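Local structure of PAN2-PAN3 deadenylation complex catalytic subunit pan2 (Neurospora crassa, 4CZW) at residues A[60-65]-A[177-182]; A[110-115]-A[142-147]; A[583-588]-A[595-600]. The protein catalyses the exonucleolytic shortening of mRNA poly(A) tails as the nuclease subunit of the Pan2-Pan3 complex, its pseudo-UCH domain probably acting as a structural scaffold. All blocks are in the same frame, centred on the assembly; numbering follows the deposited sequence.

How the contacts relate
Contacts 1 and 2 belong to the pseudo-UCH domain and touch each other, whereas contact 3 sits in the exonuclease domain, its nearest atoms about 35 Å from contact 1 and about 30 Å from contact 2. Contact 1 is a wholly buried meeting of leucines between helices 61-71 and 172-180. Contact 2, nested inside the chain loop closed by contact 1, is partly buried and mainly polar, a lysine of helix 130-149 reaching a turn. The two are joined through Phe142 on that helix, which packs against Leu63 and Leu180. Contact 3 lies at the surface, where a helix start meets the loop that follows the same helix, with apolar contacts and no hydrogen bond across.

Contact 1: residues A[60-65]-A[177-182]; sequences TPLLRN and KRLLET
Four leucines make this contact in two pairs, Leu62 with Leu179 and Leu63 with Leu180, and all of it is apolar. In the first pair both CA-CB bonds point across, and the branches meet at their outer methyls, CD1 of Leu62 lying 4.2 Å from CD2 of Leu179. The second pair starts less directly, its CB atoms set off to the side, yet the methyls approach more closely: Leu63 CD2 is 3.9 Å from Leu180 CD2. In Leu63, CG stands opposite the carbonyl carbon (chi1 -71°); CD1 continues the chain extended, and it is the other branch, CD2, that meets the second helix. Within each pair the side chains cross obliquely, and the backbones stay well apart, with CA of Leu62 7.9 Å from CA of Leu179.

The residues belong to the first turn of helix 61-71 and the last turn of helix 172-180, in the pseudo-UCH domain of the peptidase C19 family, which is thought to serve as a scaffold without protease activity. Val266 of strand 266-270 touches Leu62, Leu63 and Leu180, so a strand of the large mixed sheet packs against both leucine pairs. Leu62 also packs on Leu159 and Leu163 of helix 158-163.

No hydrogen bond crosses between the segments. Along the helices, Arg64 N bonds to Thr60 O at 3.0 Å, Asn65 N to Pro61 O at 3.1 Å, and Glu181 N closes the other helix on Lys177 O at 3.0 Å. From this last turn Lys177 reaches Asp183 in a salt bridge, and Arg178 makes a cation-pi contact with Phe164.

Contact 2: residues A[110-115]-A[142-147]; sequences NHTSNA and FDKISQ
Lys144 NZ donates a hydrogen bond of 2.7 Å to Ser113 OG, the one hydrogen bond between the helix and the turn. The serine hydroxyl sits between its backbone N and carbonyl carbon (chi1 61°), from where it meets the ammonium. The lysine chain bends once, at chi2 (-62°), and is extended from there on, so that the amine ends beside the turn. Ser113 O lies 3.5 Å from Lys144 NZ, and Asn114 ND2 stands farther off, 4.1 Å from that same NZ, the asparagine side chain running at about a right angle to the lysine.

Residues 112 to 115 form a type II beta turn in the loop after helix 103-109, and Lys144 lies on helix 130-149, so the contact joins a loop to a long helix of the pseudo-UCH domain. The zinc ion held by His70, Cys75, Cys80 and Cys83 is about 10 Å from the Lys144 side chain.

The apolar part is small: Thr112 CG2 and Lys144 CE meet tip to tip at 4.0 Å. Thr112 also packs on Leu81 and Phe140, while its hydroxyl is hydrogen-bonded to Ala108 O. A methionine in place of Lys144 would probably leave Ser113 OG without this donor and remove the polar tie between helix and turn.

Contact 3: residues A[583-588]-A[595-600]; sequences ISLAFL and EDIQQN
Ile597 lays its ethyl arm against the first turn of helix 585-592, and the conformation of that arm decides what it meets. CG1 occupies the crowded position between backbone N and carbonyl carbon (chi1 68°), and the chain then runs on extended to CD1. This terminal methyl comes 3.7 Å from Ala586 CA and 3.8 Å from Leu585 O, while CG1 rests 4.2 Å from Ala586 CB.

Leu585 receives the same methyl on its branch point, with Leu585 CG 3.8 Å from Ile597 CD1 and the two side chains crossing at about a right angle. Its CG is turned opposite the backbone N (chi1 176°), which brings the branch to the isoleucine even though CB starts off to the side.

Gln598 approaches Ala586 with its amide end. Its chain is extended beyond CG and runs past Ala586, so that Gln598 NE2 lies 3.3 Å, and Gln598 CG 3.9 Å, from Ala586 CB. The small alanine side chain thus meets both the isoleucine and the glutamine.

Leu585 also packs on Asp607, Thr610 and Leu614 of helix 604-623. Asp607, like Asp445, is a probable ligand of a catalytic divalent metal ion, as in related enzymes, so the contact borders the acidic metal site of a DEDD-type exonuclease, with its RNase H-like fold.

Contact 1: residues A[60-65]-A[177-182]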
ATOM      1  N   THR A  60       7.628   7.350   2.400  1.00 46.45           N
ATOM      2  CA  THR A  60       8.862   7.078   3.122  1.00 42.49           C
ATOM      3  C   THR A  60       9.747   6.217   2.229  1.00 36.98           C
ATOM      4  O   THR A  60       9.569   5.001   2.170  1.00 41.86           O
ATOM      5  CB  THR A  60       8.605   6.362   4.462  1.00 43.21           C
ATOM      6  OG1 THR A  60       7.628   7.090   5.218  1.00 45.74           O
ATOM      7  CG2 THR A  60       9.891   6.255   5.268  1.00 31.25           C
ATOM      8  N   PRO A  61      10.698   6.855   1.524  1.00 40.32           N
ATOM      9  CA  PRO A  61      11.547   6.251   0.488  1.00 35.66           C
ATOM     10  C   PRO A  61      12.112   4.879   0.852  1.00 44.75           C
ATOM     11  O   PRO A  61      12.108   3.977   0.014  1.00 49.05           O
ATOM     12  CB  PRO A  61      12.677   7.271   0.337  1.00 36.39           C
ATOM     13  CG  PRO A  61      12.028   8.570   0.651  1.00 39.84           C
ATOM     14  CD  PRO A  61      11.031   8.274   1.739  1.00 43.25           C
ATOM     15  N   LEU A  62      12.582   4.725   2.086  1.00 47.67           N
ATOM     16  CA  LEU A  62      13.151   3.458   2.528  1.00 39.38           C
ATOM     17  C   LEU A  62      12.089   2.371   2.643  1.00 47.01           C
ATOM     18  O   LEU A  62      12.369   1.196   2.413  1.00 45.74           O
ATOM     19  CB  LEU A  62      13.868   3.631   3.866  1.00 45.79           C
ATOM     20  CG  LEU A  62      15.179   4.415   3.813  1.00 52.93           C
ATOM     21  CD1 LEU A  62      15.784   4.542   5.199  1.00 51.15           C
ATOM     22  CD2 LEU A  62      16.155   3.749   2.855  1.00 44.30           C
ATOM     23  N   LEU A  63      10.870   2.766   2.997  1.00 42.17           N
ATOM     24  CA  LEU A  63       9.772   1.815   3.126  1.00 44.06           C
ATOM     25  C   LEU A  63       9.214   1.411   1.765  1.00 45.42           C
ATOM     26  O   LEU A  63       8.905   0.241   1.539  1.00 45.26           O
ATOM     27  CB  LEU A  63       8.655   2.393   3.997  1.00 44.03           C
ATOM     28  CG  LEU A  63       8.952   2.524   5.491  1.00 48.51           C
ATOM     29  CD1 LEU A  63       7.731   3.034   6.238  1.00 44.54           C
ATOM     30  CD2 LEU A  63       9.413   1.191   6.057  1.00 44.30           C
ATOM     31  N   ARG A  64       9.084   2.380   0.861  1.00 48.72           N
ATOM     32  CA  ARG A  64       8.538   2.114  -0.466  1.00 50.88           C
ATOM     33  C   ARG A  64       9.468   1.208  -1.268  1.00 46.97           C
ATOM     34  O   ARG A  64       9.021   0.262  -1.913  1.00 42.83           O
ATOM     35  CB  ARG A  64       8.291   3.418  -1.232  1.00 41.44           C
ATOM     36  CG  ARG A  64       7.509   3.218  -2.526  1.00 50.27           C
ATOM     37  CD  ARG A  64       7.723   4.353  -3.520  1.00 45.63           C
ATOM     38  NE  ARG A  64       7.072   5.598  -3.121  1.00 45.53           N
ATOM     39  CZ  ARG A  64       7.077   6.708  -3.854  1.00 51.33           C
ATOM     40  NH1 ARG A  64       7.698   6.728  -5.026  1.00 62.99           N
ATOM     41  NH2 ARG A  64       6.461   7.798  -3.418  1.00 48.42           N
ATOM     42  N   ASN A  65      10.764   1.505  -1.221  1.00 45.75           N
ATOM     43  CA  ASN A  65      11.759   0.686  -1.899  1.00 43.68           C
ATOM     44  C   ASN A  65      11.780  -0.733  -1.342  1.00 53.30           C
ATOM     45  O   ASN A  65      11.785  -1.705  -2.095  1.00 52.12           O
ATOM     46  CB  ASN A  65      13.145   1.322  -1.779  1.00 41.21           C
ATOM     47  CG  ASN A  65      14.226   0.496  -2.449  1.00 50.13           C
ATOM     48  OD1 ASN A  65      14.412   0.565  -3.664  1.00 51.01           O
ATOM     49  ND2 ASN A  65      14.947  -0.289  -1.657  1.00 48.30           N
ATOM     50  N   LYS A 177      16.983  -5.277   9.905  1.00 62.08           N
ATOM     51  CA  LYS A 177      17.136  -4.968  11.320  1.00 59.28           C
ATOM     52  C   LYS A 177      17.621  -3.534  11.504  1.00 58.23           C
ATOM     53  O   LYS A 177      17.155  -2.817  12.388  1.00 51.90           O
ATOM     54  CB  LYS A 177      18.105  -5.952  11.976  1.00 63.13           C
ATOM     55  CG  LYS A 177      18.202  -5.828  13.485  1.00 73.56           C
ATOM     56  CD  LYS A 177      19.066  -6.935  14.068  1.00 86.25           C
ATOM     57  CE  LYS A 177      19.145  -6.837  15.582  1.00 93.72           C
ATOM     58  NZ  LYS A 177      19.747  -5.550  16.020  1.00 88.37           N
ATOM     59  N   ARG A 178      18.554  -3.120  10.654  1.00 54.73           N
ATOM     60  CA  ARG A 178      19.097  -1.767  10.706  1.00 47.74           C
ATOM     61  C   ARG A 178      18.071  -0.747  10.214  1.00 56.34           C
ATOM     62  O   ARG A 178      18.147   0.438  10.543  1.00 57.70           O
ATOM     63  CB  ARG A 178      20.382  -1.682   9.876  1.00 51.07           C
ATOM     64  CG  ARG A 178      21.121  -0.356   9.982  1.00 69.57           C
ATOM     65  CD  ARG A 178      22.466  -0.414   9.273  1.00 79.61           C
ATOM     66  NE  ARG A 178      23.179   0.857   9.348  1.00 90.56           N
ATOM     67  CZ  ARG A 178      24.424   1.042   8.920  1.00 96.65           C
ATOM     68  NH1 ARG A 178      25.101   0.034   8.387  1.00 87.06           N
ATOM     69  NH2 ARG A 178      24.993   2.235   9.026  1.00 90.84           N
ATOM     70  N   LEU A 179      17.103  -1.221   9.436  1.00 57.80           N
ATOM     71  CA  LEU A 179      16.100  -0.348   8.835  1.00 52.01           C
ATOM     72  C   LEU A 179      14.911  -0.075   9.754  1.00 47.66           C
ATOM     73  O   LEU A 179      14.395   1.041   9.790  1.00 47.29           O
ATOM     74  CB  LEU A 179      15.603  -0.951   7.518  1.00 55.96           C
ATOM     75  CG  LEU A 179      16.570  -0.902   6.334  1.00 57.40           C
ATOM     76  CD1 LEU A 179      16.125  -1.855   5.236  1.00 53.13           C
ATOM     77  CD2 LEU A 179      16.683   0.516   5.796  1.00 46.86           C
ATOM     78  N   LEU A 180      14.479  -1.090  10.496  1.00 47.97           N
ATOM     79  CA  LEU A 180      13.239  -0.985  11.260  1.00 47.12           C
ATOM     80  C   LEU A 180      13.413  -1.154  12.770  1.00 48.53           C
ATOM     81  O   LEU A 180      12.607  -0.645  13.548  1.00 44.98           O
ATOM     82  CB  LEU A 180      12.228  -2.017  10.753  1.00 45.04           C
ATOM     83  CG  LEU A 180      11.904  -1.994   9.257  1.00 47.91           C
ATOM     84  CD1 LEU A 180      10.847  -3.037   8.923  1.00 41.39           C
ATOM     85  CD2 LEU A 180      11.455  -0.607   8.817  1.00 41.52           C
ATOM     86  N   GLU A 181      14.458  -1.862  13.186  1.00 56.44           N
ATOM     87  CA  GLU A 181      14.618  -2.196  14.600  1.00 56.31           C
ATOM     88  C   GLU A 181      15.489  -1.217  15.379  1.00 51.56           C
ATOM     89  O   GLU A 181      16.433  -0.635  14.844  1.00 48.10           O
ATOM     90  CB  GLU A 181      15.205  -3.601  14.755  1.00 55.24           C
ATOM     91  CG  GLU A 181      14.267  -4.723  14.363  1.00 60.73           C
ATOM     92  CD  GLU A 181      14.747  -6.071  14.859  1.00 65.27           C
ATOM     93  OE1 GLU A 181      15.607  -6.098  15.765  1.00 67.38           O
ATOM     94  OE2 GLU A 181      14.269  -7.103  14.345  1.00 81.46           O
ATOM     95  N   THR A 182      15.157  -1.049  16.655  1.00 54.29           N
ATOM     96  CA  THR A 182      16.023  -0.357  17.596  1.00 62.42           C
ATOM     97  C   THR A 182      16.885  -1.391  18.310  1.00 53.31           C
ATOM     98  O   THR A 182      16.428  -2.052  19.243  1.00 57.31           O
ATOM     99  CB  THR A 182      15.224   0.458  18.630  1.00 56.01           C
ATOM    100  OG1 THR A 182      14.428   1.442  17.959  1.00 58.37           O
ATOM    101  CG2 THR A 182      16.165   1.152  19.605  1.00 54.02           C
TER

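Contact 2: residues A[110-115]-A[142-147]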
ATOM      1  N   ASN A 110      -6.852  -9.472   6.870  1.00 49.09           N
ATOM      2  CA  ASN A 110      -7.871 -10.221   7.592  1.00 51.74           C
ATOM      3  C   ASN A 110      -7.545 -11.712   7.670  1.00 51.13           C
ATOM      4  O   ASN A 110      -8.083 -12.429   8.514  1.00 59.39           O
ATOM      5  CB  ASN A 110      -9.235 -10.014   6.930  1.00 56.08           C
ATOM      6  CG  ASN A 110     -10.380 -10.554   7.763  1.00 72.65           C
ATOM      7  OD1 ASN A 110     -10.308 -10.588   8.991  1.00 84.20           O
ATOM      8  ND2 ASN A 110     -11.445 -10.982   7.096  1.00 74.28           N
ATOM      9  N   HIS A 111      -6.662 -12.170   6.789  1.00 50.55           N
ATOM     10  CA  HIS A 111      -6.282 -13.577   6.746  1.00 51.54           C
ATOM     11  C   HIS A 111      -4.878 -13.805   7.303  1.00 46.42           C
ATOM     12  O   HIS A 111      -4.420 -14.942   7.402  1.00 54.98           O
ATOM     13  CB  HIS A 111      -6.365 -14.111   5.314  1.00 55.92           C
ATOM     14  CG  HIS A 111      -7.741 -14.062   4.729  1.00 60.51           C
ATOM     15  ND1 HIS A 111      -8.786 -14.815   5.219  1.00 63.36           N
ATOM     16  CD2 HIS A 111      -8.244 -13.355   3.688  1.00 64.82           C
ATOM     17  CE1 HIS A 111      -9.873 -14.571   4.510  1.00 73.43           C
ATOM     18  NE2 HIS A 111      -9.572 -13.688   3.575  1.00 70.81           N
ATOM     19  N   THR A 112      -4.199 -12.720   7.664  1.00 50.26           N
ATOM     20  CA  THR A 112      -2.847 -12.807   8.206  1.00 55.57           C
ATOM     21  C   THR A 112      -2.867 -13.404   9.613  1.00 58.04           C
ATOM     22  O   THR A 112      -3.814 -13.193  10.369  1.00 59.07           O
ATOM     23  CB  THR A 112      -2.165 -11.420   8.240  1.00 52.84           C
ATOM     24  OG1 THR A 112      -2.323 -10.778   6.969  1.00 58.95           O
ATOM     25  CG2 THR A 112      -0.679 -11.549   8.553  1.00 51.60           C
ATOM     26  N   SER A 113      -1.826 -14.159   9.952  1.00 59.39           N
ATOM     27  CA  SER A 113      -1.724 -14.778  11.268  1.00 64.01           C
ATOM     28  C   SER A 113      -1.646 -13.731  12.376  1.00 63.48           C
ATOM     29  O   SER A 113      -1.048 -12.669  12.197  1.00 65.98           O
ATOM     30  CB  SER A 113      -0.502 -15.698  11.332  1.00 63.05           C
ATOM     31  OG  SER A 113       0.695 -14.975  11.101  1.00 88.08           O
ATOM     32  N   ASN A 114      -2.275 -14.042  13.508  1.00 55.04           N
ATOM     33  CA  ASN A 114      -2.277 -13.187  14.696  1.00 63.04           C
ATOM     34  C   ASN A 114      -2.934 -11.823  14.483  1.00 60.76           C
ATOM     35  O   ASN A 114      -2.822 -10.938  15.331  1.00 61.09           O
ATOM     36  CB  ASN A 114      -0.847 -12.986  15.209  1.00 69.19           C
ATOM     37  CG  ASN A 114      -0.135 -14.296  15.476  1.00 72.14           C
ATOM     38  OD1 ASN A 114      -0.740 -15.262  15.940  1.00 81.47           O
ATOM     39  ND2 ASN A 114       1.159 -14.336  15.181  1.00 67.31           N
ATOM     40  N   ALA A 115      -3.625 -11.655  13.360  1.00 55.79           N
ATOM     41  CA  ALA A 115      -4.304 -10.397  13.069  1.00 53.96           C
ATOM     42  C   ALA A 115      -5.551 -10.243  13.931  1.00 55.50           C
ATOM     43  O   ALA A 115      -5.929  -9.132  14.304  1.00 58.18           O
ATOM     44  CB  ALA A 115      -4.664 -10.315  11.596  1.00 47.58           C
ATOM     45  N   PHE A 142       5.049  -3.471  10.726  1.00 46.30           N
ATOM     46  CA  PHE A 142       6.504  -3.421  10.835  1.00 46.90           C
ATOM     47  C   PHE A 142       7.092  -4.768  11.242  1.00 52.43           C
ATOM     48  O   PHE A 142       8.193  -5.125  10.824  1.00 51.05           O
ATOM     49  CB  PHE A 142       6.929  -2.343  11.834  1.00 42.56           C
ATOM     50  CG  PHE A 142       7.139  -0.991  11.214  1.00 44.21           C
ATOM     51  CD1 PHE A 142       6.088  -0.318  10.615  1.00 47.37           C
ATOM     52  CD2 PHE A 142       8.388  -0.391  11.235  1.00 43.48           C
ATOM     53  CE1 PHE A 142       6.278   0.926  10.044  1.00 49.52           C
ATOM     54  CE2 PHE A 142       8.583   0.853  10.666  1.00 37.26           C
ATOM     55  CZ  PHE A 142       7.527   1.511  10.070  1.00 46.18           C
ATOM     56  N   ASP A 143       6.349  -5.515  12.052  1.00 50.66           N
ATOM     57  CA  ASP A 143       6.782  -6.840  12.481  1.00 51.36           C
ATOM     58  C   ASP A 143       6.628  -7.856  11.355  1.00 57.75           C
ATOM     59  O   ASP A 143       7.527  -8.657  11.102  1.00 57.13           O
ATOM     60  CB  ASP A 143       5.990  -7.291  13.709  1.00 53.44           C
ATOM     61  CG  ASP A 143       6.399  -8.671  14.191  1.00 58.90           C
ATOM     62  OD1 ASP A 143       7.583  -9.033  14.027  1.00 58.21           O
ATOM     63  OD2 ASP A 143       5.535  -9.392  14.734  1.00 64.88           O
ATOM     64  N   LYS A 144       5.486  -7.813  10.677  1.00 50.13           N
ATOM     65  CA  LYS A 144       5.183  -8.776   9.626  1.00 50.95           C
ATOM     66  C   LYS A 144       6.067  -8.597   8.394  1.00 49.41           C
ATOM     67  O   LYS A 144       6.591  -9.571   7.857  1.00 53.68           O
ATOM     68  CB  LYS A 144       3.707  -8.679   9.228  1.00 45.48           C
ATOM     69  CG  LYS A 144       2.761  -9.319  10.230  1.00 51.18           C
ATOM     70  CD  LYS A 144       3.040 -10.807  10.365  1.00 52.40           C
ATOM     71  CE  LYS A 144       2.115 -11.465  11.376  1.00 75.50           C
ATOM     72  NZ  LYS A 144       2.411 -12.919  11.521  1.00 71.95           N
ATOM     73  N   ILE A 145       6.235  -7.357   7.951  1.00 45.79           N
ATOM     74  CA  ILE A 145       7.023  -7.093   6.753  1.00 50.56           C
ATOM     75  C   ILE A 145       8.512  -7.310   7.003  1.00 47.30           C
ATOM     76  O   ILE A 145       9.287  -7.481   6.064  1.00 49.77           O
ATOM     77  CB  ILE A 145       6.800  -5.660   6.225  1.00 48.66           C
ATOM     78  CG1 ILE A 145       7.426  -4.629   7.167  1.00 45.13           C
ATOM     79  CG2 ILE A 145       5.316  -5.392   6.028  1.00 51.51           C
ATOM     80  CD1 ILE A 145       7.314  -3.205   6.671  1.00 45.30           C
ATOM     81  N   SER A 146       8.907  -7.303   8.273  1.00 51.87           N
ATOM     82  CA  SER A 146      10.298  -7.540   8.633  1.00 56.35           C
ATOM     83  C   SER A 146      10.678  -8.994   8.374  1.00 56.44           C
ATOM     84  O   SER A 146      11.772  -9.282   7.887  1.00 54.09           O
ATOM     85  CB  SER A 146      10.546  -7.182  10.101  1.00 59.25           C
ATOM     86  OG  SER A 146      11.921  -7.290  10.428  1.00 71.11           O
ATOM     87  N   GLN A 147       9.767  -9.905   8.696  1.00 49.11           N
ATOM     88  CA  GLN A 147      10.007 -11.327   8.486  1.00 56.42           C
ATOM     89  C   GLN A 147       9.633 -11.736   7.062  1.00 60.15           C
ATOM     90  O   GLN A 147      10.123 -12.742   6.549  1.00 69.83           O
ATOM     91  CB  GLN A 147       9.234 -12.164   9.510  1.00 58.29           C
ATOM     92  CG  GLN A 147       7.723 -12.108   9.363  1.00 68.53           C
ATOM     93  CD  GLN A 147       7.001 -12.774  10.519  1.00 85.37           C
ATOM     94  OE1 GLN A 147       7.293 -12.505  11.685  1.00 88.64           O
ATOM     95  NE2 GLN A 147       6.058 -13.654  10.201  1.00 88.29           N
TER

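Contact 3: residues A[583-588]-A[595-600]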
ATOM      1  N   ILE A 583     -20.603   1.886 -26.408  1.00 65.98           N
ATOM      2  CA  ILE A 583     -21.336   0.810 -27.061  1.00 56.20           C
ATOM      3  C   ILE A 583     -21.034  -0.528 -26.390  1.00 55.09           C
ATOM      4  O   ILE A 583     -19.910  -0.769 -25.949  1.00 55.01           O
ATOM      5  CB  ILE A 583     -20.991   0.725 -28.564  1.00 60.64           C
ATOM      6  CG1 ILE A 583     -21.074   2.108 -29.213  1.00 64.74           C
ATOM      7  CG2 ILE A 583     -21.915  -0.249 -29.279  1.00 59.49           C
ATOM      8  CD1 ILE A 583     -22.472   2.688 -29.243  1.00 68.35           C
ATOM      9  N   SER A 584     -22.044  -1.388 -26.309  1.00 52.41           N
ATOM     10  CA  SER A 584     -21.887  -2.716 -25.726  1.00 41.60           C
ATOM     11  C   SER A 584     -20.932  -3.588 -26.536  1.00 48.80           C
ATOM     12  O   SER A 584     -20.763  -3.389 -27.739  1.00 55.93           O
ATOM     13  CB  SER A 584     -23.246  -3.408 -25.612  1.00 38.84           C
ATOM     14  OG  SER A 584     -23.097  -4.768 -25.243  1.00 57.40           O
ATOM     15  N   LEU A 585     -20.310  -4.553 -25.866  1.00 45.56           N
ATOM     16  CA  LEU A 585     -19.427  -5.506 -26.529  1.00 46.62           C
ATOM     17  C   LEU A 585     -20.217  -6.384 -27.493  1.00 51.44           C
ATOM     18  O   LEU A 585     -19.736  -6.734 -28.571  1.00 53.24           O
ATOM     19  CB  LEU A 585     -18.702  -6.376 -25.498  1.00 37.67           C
ATOM     20  CG  LEU A 585     -17.808  -7.491 -26.047  1.00 45.37           C
ATOM     21  CD1 LEU A 585     -16.538  -6.919 -26.661  1.00 39.85           C
ATOM     22  CD2 LEU A 585     -17.480  -8.514 -24.968  1.00 33.90           C
ATOM     23  N   ALA A 586     -21.437  -6.729 -27.094  1.00 48.39           N
ATOM     24  CA  ALA A 586     -22.297  -7.593 -27.893  1.00 57.95           C
ATOM     25  C   ALA A 586     -22.741  -6.905 -29.180  1.00 56.72           C
ATOM     26  O   ALA A 586     -22.788  -7.529 -30.240  1.00 53.70           O
ATOM     27  CB  ALA A 586     -23.508  -8.026 -27.082  1.00 51.22           C
ATOM     28  N   PHE A 587     -23.064  -5.620 -29.083  1.00 46.77           N
ATOM     29  CA  PHE A 587     -23.518  -4.862 -30.242  1.00 50.13           C
ATOM     30  C   PHE A 587     -22.386  -4.658 -31.243  1.00 52.51           C
ATOM     31  O   PHE A 587     -22.586  -4.781 -32.451  1.00 55.69           O
ATOM     32  CB  PHE A 587     -24.093  -3.511 -29.814  1.00 48.17           C
ATOM     33  CG  PHE A 587     -24.743  -2.749 -30.935  1.00 54.60           C
ATOM     34  CD1 PHE A 587     -26.073  -2.963 -31.256  1.00 54.13           C
ATOM     35  CD2 PHE A 587     -24.023  -1.821 -31.669  1.00 53.45           C
ATOM     36  CE1 PHE A 587     -26.673  -2.266 -32.287  1.00 52.52           C
ATOM     37  CE2 PHE A 587     -24.617  -1.120 -32.701  1.00 53.57           C
ATOM     38  CZ  PHE A 587     -25.944  -1.343 -33.010  1.00 64.68           C
ATOM     39  N   LEU A 588     -21.199  -4.342 -30.733  1.00 48.37           N
ATOM     40  CA  LEU A 588     -20.029  -4.155 -31.583  1.00 41.22           C
ATOM     41  C   LEU A 588     -19.664  -5.452 -32.298  1.00 43.60           C
ATOM     42  O   LEU A 588     -19.260  -5.437 -33.459  1.00 49.82           O
ATOM     43  CB  LEU A 588     -18.840  -3.650 -30.762  1.00 46.37           C
ATOM     44  CG  LEU A 588     -18.915  -2.209 -30.253  1.00 44.86           C
ATOM     45  CD1 LEU A 588     -17.697  -1.874 -29.407  1.00 43.01           C
ATOM     46  CD2 LEU A 588     -19.042  -1.238 -31.416  1.00 47.85           C
ATOM     47  N   GLU A 595     -21.495 -11.415 -35.340  1.00 60.71           N
ATOM     48  CA  GLU A 595     -21.485 -12.538 -34.410  1.00 55.24           C
ATOM     49  C   GLU A 595     -22.470 -12.341 -33.262  1.00 65.16           C
ATOM     50  O   GLU A 595     -22.687 -11.221 -32.800  1.00 64.78           O
ATOM     51  CB  GLU A 595     -20.080 -12.753 -33.844  1.00 56.48           C
ATOM     52  CG  GLU A 595     -19.023 -13.090 -34.881  1.00 58.78           C
ATOM     53  CD  GLU A 595     -17.671 -13.375 -34.257  1.00 62.90           C
ATOM     54  OE1 GLU A 595     -17.611 -13.552 -33.021  1.00 71.06           O
ATOM     55  OE2 GLU A 595     -16.667 -13.421 -34.999  1.00 65.74           O
ATOM     56  N   ASP A 596     -23.063 -13.439 -32.808  1.00 71.74           N
ATOM     57  CA  ASP A 596     -23.896 -13.420 -31.613  1.00 74.07           C
ATOM     58  C   ASP A 596     -23.119 -14.043 -30.460  1.00 79.25           C
ATOM     59  O   ASP A 596     -22.974 -15.262 -30.381  1.00 84.49           O
ATOM     60  CB  ASP A 596     -25.210 -14.165 -31.848  1.00 77.55           C
ATOM     61  CG  ASP A 596     -26.187 -13.998 -30.701  1.00 85.54           C
ATOM     62  OD1 ASP A 596     -25.984 -13.087 -29.870  1.00 91.86           O
ATOM     63  OD2 ASP A 596     -27.166 -14.770 -30.638  1.00 93.83           O
ATOM     64  N   ILE A 597     -22.615 -13.196 -29.569  1.00 82.32           N
ATOM     65  CA  ILE A 597     -21.738 -13.653 -28.497  1.00 85.20           C
ATOM     66  C   ILE A 597     -22.470 -13.812 -27.165  1.00 95.35           C
ATOM     67  O   ILE A 597     -21.842 -13.985 -26.121  1.00105.32           O
ATOM     68  CB  ILE A 597     -20.549 -12.688 -28.305  1.00 69.53           C
ATOM     69  CG1 ILE A 597     -21.029 -11.341 -27.762  1.00 55.34           C
ATOM     70  CG2 ILE A 597     -19.804 -12.499 -29.617  1.00 63.22           C
ATOM     71  CD1 ILE A 597     -19.913 -10.364 -27.488  1.00 56.25           C
ATOM     72  N   GLN A 598     -23.797 -13.760 -27.208  1.00 90.35           N
ATOM     73  CA  GLN A 598     -24.604 -13.891 -26.001  1.00100.49           C
ATOM     74  C   GLN A 598     -25.368 -15.211 -25.970  1.00110.99           C
ATOM     75  O   GLN A 598     -26.208 -15.426 -25.094  1.00119.80           O
ATOM     76  CB  GLN A 598     -25.583 -12.722 -25.884  1.00 99.04           C
ATOM     77  CG  GLN A 598     -24.927 -11.375 -25.664  1.00 98.29           C
ATOM     78  CD  GLN A 598     -25.937 -10.251 -25.577  1.00102.84           C
ATOM     79  OE1 GLN A 598     -26.993 -10.304 -26.206  1.00110.85           O
ATOM     80  NE2 GLN A 598     -25.623  -9.233 -24.787  1.00 99.06           N
ATOM     81  N   GLN A 599     -25.073 -16.083 -26.931  1.00107.77           N
ATOM     82  CA  GLN A 599     -25.728 -17.385 -27.037  1.00116.69           C
ATOM     83  C   GLN A 599     -25.571 -18.203 -25.758  1.00125.62           C
ATOM     84  O   GLN A 599     -26.549 -18.481 -25.065  1.00129.98           O
ATOM     85  CB  GLN A 599     -25.167 -18.157 -28.232  1.00114.87           C
ATOM     86  CG  GLN A 599     -25.404 -17.467 -29.569  1.00106.96           C
ATOM     87  CD  GLN A 599     -24.506 -18.000 -30.667  1.00107.94           C
ATOM     88  OE1 GLN A 599     -23.450 -18.572 -30.398  1.00101.73           O
ATOM     89  NE2 GLN A 599     -24.922 -17.812 -31.913  1.00108.41           N
ATOM     90  N   ASN A 600     -24.338 -18.585 -25.449  1.00123.41           N
ATOM     91  CA  ASN A 600     -24.044 -19.258 -24.190  1.00118.93           C
ATOM     92  C   ASN A 600     -23.722 -18.245 -23.100  1.00121.60           C
ATOM     93  O   ASN A 600     -23.638 -17.045 -23.364  1.00128.94           O
ATOM     94  CB  ASN A 600     -22.880 -20.236 -24.355  1.00116.98           C
ATOM     95  CG  ASN A 600     -23.280 -21.504 -25.083  1.00128.00           C
ATOM     96  OD1 ASN A 600     -24.403 -21.988 -24.940  1.00130.27           O
ATOM     97  ND2 ASN A 600     -22.359 -22.051 -25.869  1.00131.72           N
TER